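Local coordinates for DUF7790 domain-containing protein (Leptospira interrogans serogroup Icterohaemorrhagiae serovar copenhageni, PDB 6ULO) that is of unknown function but probably belongs to the Rossmann-like superfamily and is predicted to be membrane-associated through a transmembrane helix, at residues V251-S256 / C279-S284. Sequence-based numbering, arbitrary orientation.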
loop_
_atom_site.group_PDB
_atom_site.type_symbol
_atom_site.label_atom_id
_atom_site.label_comp_id
_atom_site.label_asym_id
_atom_site.label_seq_id
_atom_site.Cartn_x
_atom_site.Cartn_y
_atom_site.Cartn_z
ATOM N N VAL A 251 -4.286 -9.790 -5.181
ATOM C CA VAL A 251 -4.597 -9.237 -3.866
ATOM C C VAL A 251 -3.498 -9.636 -2.900
ATOM O O VAL A 251 -3.077 -10.800 -2.891
ATOM C CB VAL A 251 -5.931 -9.809 -3.347
ATOM C CG1 VAL A 251 -6.205 -9.358 -1.916
ATOM C CG2 VAL A 251 -7.112 -9.483 -4.273
ATOM N N VAL A 252 -3.079 -8.714 -2.043
ATOM C CA VAL A 252 -2.244 -9.001 -0.894
ATOM C C VAL A 252 -3.010 -8.598 0.362
ATOM O O VAL A 252 -3.512 -7.474 0.460
ATOM C CB VAL A 252 -0.920 -8.225 -0.978
ATOM C CG1 VAL A 252 -0.083 -8.452 0.313
ATOM C CG2 VAL A 252 -0.163 -8.572 -2.247
ATOM N N ARG A 253 -3.073 -9.500 1.350
ATOM C CA ARG A 253 -3.748 -9.202 2.609
ATOM C C ARG A 253 -3.022 -9.942 3.728
ATOM O O ARG A 253 -2.189 -10.831 3.495
ATOM C CB ARG A 253 -5.234 -9.638 2.590
ATOM C CG ARG A 253 -5.415 -11.146 2.482
ATOM C CD ARG A 253 -6.834 -11.597 2.710
ATOM N NE ARG A 253 -7.773 -11.095 1.707
ATOM C CZ ARG A 253 -8.086 -11.706 0.568
ATOM N NH1 ARG A 253 -7.497 -12.839 0.215
ATOM N NH2 ARG A 253 -9.008 -11.165 -0.246
ATOM N N THR A 254 -3.386 -9.578 4.948
ATOM C CA THR A 254 -2.998 -10.348 6.122
ATOM C C THR A 254 -4.242 -10.636 6.951
ATOM O O THR A 254 -5.279 -9.965 6.827
ATOM C CB THR A 254 -2.009 -9.554 6.987
ATOM O OG1 THR A 254 -2.531 -8.242 7.252
ATOM C CG2 THR A 254 -0.685 -9.443 6.298
ATOM N N ILE A 255 -4.132 -11.670 7.794
ATOM C CA ILE A 255 -5.147 -11.978 8.794
ATOM C C ILE A 255 -4.468 -12.252 10.128
ATOM O O ILE A 255 -3.255 -12.449 10.221
ATOM C CB ILE A 255 -6.080 -13.151 8.421
ATOM C CG1 ILE A 255 -5.285 -14.456 8.258
ATOM C CG2 ILE A 255 -7.014 -12.755 7.225
ATOM C CD1 ILE A 255 -6.204 -15.702 8.336
ATOM N N SER A 256 -5.296 -12.271 11.175
ATOM C CA SER A 256 -4.760 -12.454 12.520
ATOM C C SER A 256 -5.640 -13.339 13.386
ATOM O O SER A 256 -5.470 -13.336 14.606
ATOM C CB SER A 256 -4.535 -11.080 13.179
ATOM O OG SER A 256 -5.752 -10.354 13.304
ATOM N N CYS A 279 -1.433 -13.564 2.888
ATOM C CA CYS A 279 -2.265 -14.235 1.904
ATOM C C CYS A 279 -2.215 -13.478 0.580
ATOM O O CYS A 279 -2.355 -12.243 0.542
ATOM C CB CYS A 279 -3.695 -14.319 2.428
ATOM S SG CYS A 279 -4.878 -15.102 1.319
ATOM N N VAL A 280 -2.025 -14.220 -0.508
ATOM C CA VAL A 280 -2.179 -13.672 -1.857
ATOM C C VAL A 280 -3.301 -14.426 -2.573
ATOM O O VAL A 280 -3.640 -15.564 -2.227
ATOM C CB VAL A 280 -0.869 -13.695 -2.673
ATOM C CG1 VAL A 280 0.154 -12.873 -1.969
ATOM C CG2 VAL A 280 -0.385 -15.119 -2.872
ATOM N N GLN A 281 -3.863 -13.786 -3.595
ATOM C CA GLN A 281 -5.019 -14.329 -4.298
ATOM C C GLN A 281 -5.127 -13.571 -5.603
ATOM O O GLN A 281 -5.102 -12.339 -5.597
ATOM C CB GLN A 281 -6.287 -14.088 -3.469
ATOM C CG GLN A 281 -7.587 -14.469 -4.147
ATOM C CD GLN A 281 -8.797 -14.296 -3.242
ATOM O OE1 GLN A 281 -8.742 -13.569 -2.230
ATOM N NE2 GLN A 281 -9.897 -14.969 -3.595
ATOM N N LYS A 282 -5.272 -14.265 -6.718
ATOM C CA LYS A 282 -5.463 -13.508 -7.960
ATOM C C LYS A 282 -6.694 -12.616 -7.852
ATOM O O LYS A 282 -7.730 -13.031 -7.323
ATOM C CB LYS A 282 -5.588 -14.458 -9.160
ATOM C CG LYS A 282 -4.240 -15.019 -9.642
ATOM C CD LYS A 282 -4.382 -15.901 -10.864
ATOM C CE LYS A 282 -3.021 -16.254 -11.453
ATOM N NZ LYS A 282 -3.130 -17.162 -12.618
ATOM N N ILE A 283 -6.587 -11.372 -8.352
ATOM C CA ILE A 283 -7.755 -10.485 -8.286
ATOM C C ILE A 283 -8.937 -11.077 -9.048
ATOM O O ILE A 283 -10.089 -10.973 -8.608
ATOM C CB ILE A 283 -7.435 -9.058 -8.764
ATOM C CG1 ILE A 283 -6.243 -8.473 -8.029
ATOM C CG2 ILE A 283 -8.620 -8.173 -8.514
ATOM C CD1 ILE A 283 -5.885 -7.055 -8.462
ATOM N N SER A 284 -8.675 -11.752 -10.169
ATOM C CA SER A 284 -9.771 -12.408 -10.891
ATOM C C SER A 284 -10.458 -13.458 -10.021
ATOM O O SER A 284 -11.690 -13.600 -10.060
ATOM C CB SER A 284 -9.242 -13.065 -12.161
ATOM O OG SER A 284 -8.302 -14.069 -11.826
#
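Val251-Gln281 and Arg253-Cys279 are the hydrogen-bonded pairs of an antiparallel ladder between strands 249-255 and 277-282 of the central mixed sheet, the first antiparallel pairing beside its run of parallel strands, which is consistent with a Rossmann-like fold. Val251 N donates to Gln281 O at 2.7 Å, and Arg253 N to Cys279 O at 2.9 Å. Between them lies the non-hydrogen-bonded pair Val252-Val280, whose side chains occupy the other face and meet loosely.

On the face of Arg253, Cys279 and Gln281, the arginine methylene CG packs 3.6 Å from Cys279 CB. A bend at chi3 (64°) turns NE out of line with the preceding chain, and the guanidinium, reaching diagonally over the ladder, grips Gln281 OE1 end-on with both NH1 (2.8 Å) and NH2 (3.1 Å). OE1 lies almost exactly in the guanidinium plane, although the amide plane is turned 63° from it. Val251 CG1 sits over one guanidinium face near its rim. Beyond the ladder, Arg253 NE forms a salt bridge with Glu227, the guanidinium makes a cation-pi contact with Phe286, and Gln281 NE2 bonds to Asn285 OD1; these ties would restrict rotation of both groups. At the guanidinium edge, NH1 also makes a weak bond to Cys279 SG at 3.6 Å.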